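Local coordinates for probable acetyltransferase (Agrobacterium tumefaciens, PDB 2GE3), which probably transfers the acetyl group of bound acetyl coenzyme A to an acceptor, as a member of the GNAT family of acetyltransferases, at residues A114-A128 against H157-G169. Sequence-based numbering, arbitrary orientation.
Sequences AHEFGLHRIELSVHA and HYIDSLNMAIIFG. With ACO (acetyl coenzyme *a), chain E.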
loop_
_atom_site.group_PDB
_atom_site.type_symbol
_atom_site.label_atom_id
_atom_site.label_comp_id
_atom_site.label_asym_id
_atom_site.label_seq_id
_atom_site.Cartn_x
_atom_site.Cartn_y
_atom_site.Cartn_z
ATOM N N ALA A 114 0.249 10.244 -16.884
ATOM C CA ALA A 114 0.909 9.036 -16.322
ATOM C C ALA A 114 1.445 8.096 -17.398
ATOM O O ALA A 114 2.504 7.500 -17.264
ATOM C CB ALA A 114 -0.004 8.264 -15.374
ATOM N N HIS A 115 0.651 7.954 -18.442
ATOM C CA HIS A 115 1.026 7.138 -19.534
ATOM C C HIS A 115 2.257 7.764 -20.241
ATOM O O HIS A 115 3.209 7.076 -20.448
ATOM C CB HIS A 115 -0.171 6.987 -20.455
ATOM C CG HIS A 115 -0.022 5.932 -21.515
ATOM N ND1 HIS A 115 -1.100 5.430 -22.219
ATOM C CD2 HIS A 115 1.060 5.281 -21.994
ATOM C CE1 HIS A 115 -0.682 4.521 -23.083
ATOM N NE2 HIS A 115 0.621 4.400 -22.957
ATOM N N GLU A 116 2.218 9.056 -20.562
ATOM C CA GLU A 116 3.343 9.783 -21.113
ATOM C C GLU A 116 4.570 9.618 -20.260
ATOM O O GLU A 116 5.648 9.450 -20.761
ATOM C CB GLU A 116 3.023 11.274 -21.227
ATOM C CG GLU A 116 3.996 12.064 -22.275
ATOM C CD GLU A 116 3.490 13.504 -22.623
ATOM O OE1 GLU A 116 2.385 13.891 -22.186
ATOM O OE2 GLU A 116 4.185 14.276 -23.337
ATOM N N PHE A 117 4.418 9.693 -18.949
ATOM C CA PHE A 117 5.561 9.476 -18.083
ATOM C C PHE A 117 6.127 8.040 -18.216
ATOM O O PHE A 117 7.233 7.825 -17.860
ATOM C CB PHE A 117 5.155 9.798 -16.628
ATOM C CG PHE A 117 6.203 9.499 -15.596
ATOM C CD1 PHE A 117 6.886 10.564 -14.945
ATOM C CD2 PHE A 117 6.530 8.150 -15.244
ATOM C CE1 PHE A 117 7.865 10.303 -13.956
ATOM C CE2 PHE A 117 7.501 7.874 -14.265
ATOM C CZ PHE A 117 8.169 8.977 -13.614
ATOM N N GLY A 118 5.369 7.019 -18.607
ATOM C CA GLY A 118 5.974 5.712 -18.696
ATOM C C GLY A 118 5.462 4.674 -17.728
ATOM O O GLY A 118 5.978 3.577 -17.710
ATOM N N LEU A 119 4.426 4.997 -16.940
ATOM C CA LEU A 119 3.810 4.077 -16.026
ATOM C C LEU A 119 2.967 3.101 -16.778
ATOM O O LEU A 119 2.463 3.394 -17.877
ATOM C CB LEU A 119 2.995 4.815 -14.953
ATOM C CG LEU A 119 3.726 5.788 -14.000
ATOM C CD1 LEU A 119 2.706 6.487 -13.061
ATOM C CD2 LEU A 119 4.723 5.093 -13.089
ATOM N N HIS A 120 2.950 1.885 -16.266
ATOM C CA HIS A 120 2.187 0.770 -16.862
ATOM C C HIS A 120 0.806 0.590 -16.164
ATOM O O HIS A 120 -0.262 0.311 -16.810
ATOM C CB HIS A 120 3.088 -0.539 -16.802
ATOM C CG HIS A 120 2.393 -1.800 -17.208
ATOM N ND1 HIS A 120 2.169 -2.146 -18.527
ATOM C CD2 HIS A 120 1.901 -2.817 -16.462
ATOM C CE1 HIS A 120 1.580 -3.320 -18.574
ATOM N NE2 HIS A 120 1.420 -3.759 -17.336
ATOM N N ARG A 121 0.864 0.730 -14.843
ATOM C CA ARG A 121 -0.235 0.356 -13.943
ATOM C C ARG A 121 -0.619 1.476 -12.975
ATOM O O ARG A 121 0.245 2.058 -12.335
ATOM C CB ARG A 121 0.063 -0.972 -13.256
ATOM C CG ARG A 121 -0.997 -1.433 -12.226
ATOM C CD ARG A 121 -0.439 -2.681 -11.571
ATOM N NE ARG A 121 -1.201 -2.817 -10.338
ATOM C CZ ARG A 121 -2.426 -3.368 -10.286
ATOM N NH1 ARG A 121 -3.002 -3.932 -11.379
ATOM N NH2 ARG A 121 -3.074 -3.347 -9.142
ATOM N N ILE A 122 -1.889 1.883 -13.049
ATOM C CA ILE A 122 -2.506 2.806 -12.121
ATOM C C ILE A 122 -3.529 2.077 -11.188
ATOM O O ILE A 122 -4.421 1.423 -11.638
ATOM C CB ILE A 122 -3.150 4.039 -12.752
ATOM C CG1 ILE A 122 -2.265 4.687 -13.793
ATOM C CG2 ILE A 122 -3.554 5.052 -11.612
ATOM C CD1 ILE A 122 -0.791 5.034 -13.307
ATOM N N GLU A 123 -3.337 2.204 -9.874
ATOM C CA GLU A 123 -4.171 1.501 -8.926
ATOM C C GLU A 123 -4.761 2.468 -7.912
ATOM O O GLU A 123 -4.283 3.584 -7.776
ATOM C CB GLU A 123 -3.401 0.313 -8.279
ATOM C CG GLU A 123 -2.476 0.695 -7.193
ATOM C CD GLU A 123 -1.472 -0.482 -6.701
ATOM O OE1 GLU A 123 -1.163 -0.374 -5.491
ATOM O OE2 GLU A 123 -1.052 -1.462 -7.437
ATOM N N LEU A 124 -5.881 2.060 -7.324
ATOM C CA LEU A 124 -6.689 2.861 -6.399
ATOM C C LEU A 124 -7.469 1.947 -5.491
ATOM O O LEU A 124 -7.699 0.742 -5.776
ATOM C CB LEU A 124 -7.592 3.879 -7.146
ATOM C CG LEU A 124 -8.698 3.486 -8.095
ATOM C CD1 LEU A 124 -9.960 2.840 -7.325
ATOM C CD2 LEU A 124 -9.071 4.678 -8.940
ATOM N N SER A 125 -7.802 2.484 -4.339
ATOM C CA SER A 125 -8.710 1.843 -3.387
ATOM C C SER A 125 -9.897 2.759 -3.164
ATOM O O SER A 125 -9.687 3.936 -3.022
ATOM C CB SER A 125 -7.976 1.682 -2.073
ATOM O OG SER A 125 -7.198 0.473 -2.254
ATOM N N VAL A 126 -11.115 2.235 -3.134
ATOM C CA VAL A 126 -12.300 3.031 -2.933
ATOM C C VAL A 126 -13.256 2.360 -1.920
ATOM O O VAL A 126 -13.409 1.130 -1.939
ATOM C CB VAL A 126 -12.986 3.331 -4.321
ATOM C CG1 VAL A 126 -13.447 1.998 -5.042
ATOM C CG2 VAL A 126 -14.082 4.268 -4.197
ATOM N N HIS A 127 -13.901 3.160 -1.062
ATOM C CA HIS A 127 -14.887 2.623 -0.152
ATOM C C HIS A 127 -16.030 1.998 -0.906
ATOM O O HIS A 127 -16.553 2.579 -1.878
ATOM C CB HIS A 127 -15.400 3.673 0.876
ATOM C CG HIS A 127 -14.339 4.285 1.736
ATOM N ND1 HIS A 127 -14.576 5.366 2.551
ATOM C CD2 HIS A 127 -13.027 3.983 1.911
ATOM C CE1 HIS A 127 -13.457 5.733 3.149
ATOM N NE2 HIS A 127 -12.493 4.933 2.747
ATOM N N ALA A 128 -16.458 0.814 -0.450
ATOM C CA ALA A 128 -17.468 0.020 -1.187
ATOM C C ALA A 128 -18.799 0.761 -1.296
ATOM O O ALA A 128 -19.617 0.502 -2.209
ATOM C CB ALA A 128 -17.680 -1.412 -0.620
ATOM N N HIS A 157 -16.981 2.075 13.010
ATOM C CA HIS A 157 -17.652 1.302 11.948
ATOM C C HIS A 157 -16.663 0.774 10.867
ATOM O O HIS A 157 -15.888 1.540 10.363
ATOM C CB HIS A 157 -18.782 2.105 11.298
ATOM C CG HIS A 157 -19.866 2.493 12.251
ATOM N ND1 HIS A 157 -20.342 1.635 13.228
ATOM C CD2 HIS A 157 -20.564 3.653 12.391
ATOM C CE1 HIS A 157 -21.287 2.243 13.929
ATOM N NE2 HIS A 157 -21.444 3.467 13.436
ATOM N N TYR A 158 -16.720 -0.526 10.573
ATOM C CA TYR A 158 -15.967 -1.152 9.460
ATOM C C TYR A 158 -16.609 -0.982 8.096
ATOM O O TYR A 158 -17.777 -1.299 7.922
ATOM C CB TYR A 158 -15.768 -2.659 9.696
ATOM C CG TYR A 158 -14.920 -2.976 10.899
ATOM C CD1 TYR A 158 -15.395 -3.805 11.903
ATOM C CD2 TYR A 158 -13.648 -2.412 11.056
ATOM C CE1 TYR A 158 -14.639 -4.043 13.056
ATOM C CE2 TYR A 158 -12.862 -2.697 12.198
ATOM C CZ TYR A 158 -13.355 -3.489 13.178
ATOM O OH TYR A 158 -12.589 -3.711 14.322
ATOM N N ILE A 159 -15.797 -0.560 7.131
ATOM C CA ILE A 159 -16.153 -0.381 5.703
ATOM C C ILE A 159 -15.262 -1.312 4.850
ATOM O O ILE A 159 -14.054 -1.408 5.053
ATOM C CB ILE A 159 -15.893 1.128 5.197
ATOM C CG1 ILE A 159 -16.344 2.175 6.212
ATOM C CG2 ILE A 159 -16.553 1.444 3.874
ATOM C CD1 ILE A 159 -17.677 1.918 6.714
ATOM N N ASP A 160 -15.872 -1.986 3.896
ATOM C CA ASP A 160 -15.124 -2.617 2.818
ATOM C C ASP A 160 -14.492 -1.626 1.865
ATOM O O ASP A 160 -14.969 -0.502 1.606
ATOM C CB ASP A 160 -16.066 -3.547 2.055
ATOM C CG ASP A 160 -16.525 -4.747 2.920
ATOM O OD1 ASP A 160 -16.268 -4.766 4.130
ATOM O OD2 ASP A 160 -17.147 -5.680 2.400
ATOM N N SER A 161 -13.395 -2.060 1.317
ATOM C CA SER A 161 -12.722 -1.237 0.316
ATOM C C SER A 161 -12.659 -2.088 -0.974
ATOM O O SER A 161 -12.536 -3.287 -0.910
ATOM C CB SER A 161 -11.296 -0.902 0.794
ATOM O OG SER A 161 -10.933 0.319 0.220
ATOM N N LEU A 162 -12.773 -1.464 -2.122
ATOM C CA LEU A 162 -12.626 -2.143 -3.414
ATOM C C LEU A 162 -11.366 -1.707 -4.021
ATOM O O LEU A 162 -11.069 -0.492 -4.096
ATOM C CB LEU A 162 -13.746 -1.758 -4.389
ATOM C CG LEU A 162 -15.183 -2.011 -3.880
ATOM C CD1 LEU A 162 -16.260 -1.685 -4.933
ATOM C CD2 LEU A 162 -15.410 -3.430 -3.285
ATOM N N ASN A 163 -10.632 -2.679 -4.513
ATOM C CA ASN A 163 -9.389 -2.364 -5.265
ATOM C C ASN A 163 -9.650 -2.383 -6.714
ATOM O O ASN A 163 -10.291 -3.286 -7.188
ATOM C CB ASN A 163 -8.304 -3.415 -4.988
ATOM C CG ASN A 163 -7.852 -3.335 -3.574
ATOM O OD1 ASN A 163 -7.463 -2.283 -3.187
ATOM N ND2 ASN A 163 -8.029 -4.397 -2.771
HETATM N N MSE A 164 -9.099 -1.432 -7.426
HETATM C CA MSE A 164 -9.389 -1.313 -8.847
HETATM C C MSE A 164 -8.071 -0.897 -9.470
HETATM O O MSE A 164 -7.237 -0.344 -8.782
HETATM C CB MSE A 164 -10.467 -0.262 -9.086
HETATM C CG MSE A 164 -11.841 -0.575 -8.287
HETATM SE SE MSE A 164 -13.102 0.810 -8.950
HETATM C CE MSE A 164 -13.441 0.006 -10.807
ATOM N N ALA A 165 -7.902 -1.162 -10.755
ATOM C CA ALA A 165 -6.701 -0.794 -11.465
ATOM C C ALA A 165 -6.935 -0.607 -12.985
ATOM O O ALA A 165 -7.873 -1.194 -13.591
ATOM C CB ALA A 165 -5.588 -1.793 -11.194
ATOM N N ILE A 166 -6.084 0.207 -13.581
ATOM C CA ILE A 166 -6.045 0.333 -15.041
ATOM C C ILE A 166 -4.664 0.003 -15.545
ATOM O O ILE A 166 -3.681 0.323 -14.897
ATOM C CB ILE A 166 -6.544 1.767 -15.504
ATOM C CG1 ILE A 166 -7.087 1.771 -16.933
ATOM C CG2 ILE A 166 -5.476 2.845 -15.193
ATOM C CD1 ILE A 166 -8.008 3.088 -17.229
ATOM N N ILE A 167 -4.576 -0.672 -16.695
ATOM C CA ILE A 167 -3.272 -1.007 -17.289
ATOM C C ILE A 167 -3.217 -0.316 -18.658
ATOM O O ILE A 167 -4.174 -0.436 -19.453
ATOM C CB ILE A 167 -2.942 -2.531 -17.343
ATOM C CG1 ILE A 167 -2.447 -3.048 -15.987
ATOM C CG2 ILE A 167 -1.820 -2.879 -18.403
ATOM C CD1 ILE A 167 -3.189 -4.115 -15.637
ATOM N N PHE A 168 -2.150 0.485 -18.890
ATOM C CA PHE A 168 -2.056 1.205 -20.182
ATOM C C PHE A 168 -1.630 0.202 -21.242
ATOM O O PHE A 168 -0.722 -0.628 -21.029
ATOM C CB PHE A 168 -1.096 2.382 -20.150
ATOM C CG PHE A 168 -1.521 3.472 -19.254
ATOM C CD1 PHE A 168 -0.683 3.850 -18.195
ATOM C CD2 PHE A 168 -2.801 4.119 -19.434
ATOM C CE1 PHE A 168 -1.054 4.839 -17.338
ATOM C CE2 PHE A 168 -3.203 5.095 -18.567
ATOM C CZ PHE A 168 -2.327 5.494 -17.532
ATOM N N GLY A 169 -2.382 0.252 -22.325
ATOM C CA GLY A 169 -2.083 -0.493 -23.535
ATOM C C GLY A 169 -1.629 0.571 -24.487
ATOM O O GLY A 169 -0.854 0.265 -25.387
HETATM N N1A ACO E . -24.468 6.430 -7.648
HETATM C C2A ACO E . -24.149 5.940 -8.846
HETATM N N3A ACO E . -23.610 6.729 -9.792
HETATM C C4A ACO E . -23.406 8.051 -9.562
HETATM C C5A ACO E . -23.707 8.636 -8.288
HETATM C C6A ACO E . -24.282 7.737 -7.293
HETATM N N6A ACO E . -24.558 8.298 -6.043
HETATM N N7A ACO E . -23.448 10.003 -8.356
HETATM C C8A ACO E . -22.950 10.277 -9.562
HETATM N N9A ACO E . -22.964 9.120 -10.277
HETATM C C1B ACO E . -22.463 9.003 -11.622
HETATM C C2B ACO E . -22.792 10.147 -12.567
HETATM O O2B ACO E . -24.016 9.760 -13.231
HETATM C C3B ACO E . -21.519 10.043 -13.419
HETATM O O3B ACO E . -21.610 8.863 -14.233
HETATM P P3B ACO E . -22.261 8.767 -15.737
HETATM O O7A ACO E . -23.769 8.988 -15.728
HETATM O O8A ACO E . -21.917 7.293 -15.961
HETATM O O9A ACO E . -21.667 9.919 -16.478
HETATM C C4B ACO E . -20.380 9.712 -12.454
HETATM O O4B ACO E . -21.021 8.983 -11.415
HETATM C C5B ACO E . -19.761 10.997 -11.836
HETATM O O5B ACO E . -18.928 11.599 -12.815
HETATM P P1A ACO E . -18.260 12.987 -12.678
HETATM O O1A ACO E . -17.165 12.924 -13.674
HETATM O O2A ACO E . -19.494 13.858 -12.766
HETATM O O3A ACO E . -17.682 12.882 -11.164
HETATM P P2A ACO E . -17.249 13.997 -10.157
HETATM O O4A ACO E . -16.896 15.342 -10.712
HETATM O O5A ACO E . -18.332 13.962 -9.114
HETATM O O6A ACO E . -15.860 13.343 -9.563
HETATM C CBP ACO E . -15.373 12.195 -7.460
HETATM C CCP ACO E . -15.943 12.072 -8.883
HETATM C CDP ACO E . -15.659 10.836 -6.737
HETATM C CEP ACO E . -13.877 12.507 -7.480
HETATM C CAP ACO E . -15.979 13.414 -6.654
HETATM O OAP ACO E . -17.367 13.192 -6.621
HETATM C C9P ACO E . -15.549 13.651 -5.233
HETATM O O9P ACO E . -14.581 14.373 -5.000
HETATM N N8P ACO E . -16.252 13.082 -4.232
HETATM C C7P ACO E . -15.752 13.225 -2.845
HETATM C C6P ACO E . -14.353 12.685 -2.629
HETATM C C5P ACO E . -14.024 11.321 -3.185
HETATM O O5P ACO E . -14.826 10.391 -3.196
HETATM N N4P ACO E . -12.764 11.158 -3.612
HETATM C C3P ACO E . -12.405 10.035 -4.455
HETATM C C2P ACO E . -12.496 8.762 -3.651
HETATM S S1P ACO E . -11.219 8.732 -2.416
HETATM C C ACO E . -11.325 7.106 -2.783
HETATM O O ACO E . -11.757 6.805 -3.863
HETATM C CH3 ACO E . -10.763 6.166 -1.746
HETATM O O HOH W 1 1.998 0.127 -20.585
HETATM O O HOH W 2 -5.506 -0.853 -4.445
#
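Phe168 lies over His115 in an offset stack, with ring centroids 4.5 Å apart and planes at 18°. The Phe168 CB sits over the centre of the imidazole. CG and CD2 meet ND1 of His115, CD2 at 3.5 Å. The ring edge at CD1 meets Leu119 O at 3.2 Å, and CE1 and CZ reach CG1 of Ile122, CE1 at 3.7 Å. CG anti to the carbonyl carbon (chi1 -65°) places the ring against His115 and Ala114 of helix 102-117. The Phe168 N-H also bonds to His120 O at 2.8 Å.

From there strands 121-127 and 158-167 pair antiparallel, neighbours in the GNAT sheet. Ile122, Leu124 and Val126 each exchange two backbone hydrogen bonds with Ile166, Met164 and Leu162, respectively. On their face, CD1 of Leu124 lies alongside CB of Met164 at 3.6 Å. On the other face, CB of Ala165 lies over one face of the Arg121 guanidinium. Arg121 NE and NH2 grip Glu123 OE2 in a salt bridge, and NH2 forms another with Glu145 of strand 143-153. The His120 ring takes CG2 of Ile167 over one face and bonds to Asp150 of the second subunit, so this edge of the contact also meets the dimer partner.

Val126 lines the acetyl coenzyme A pocket. The chemistry thus implies an apolar face toward the cofactor side and charged pairs opposite.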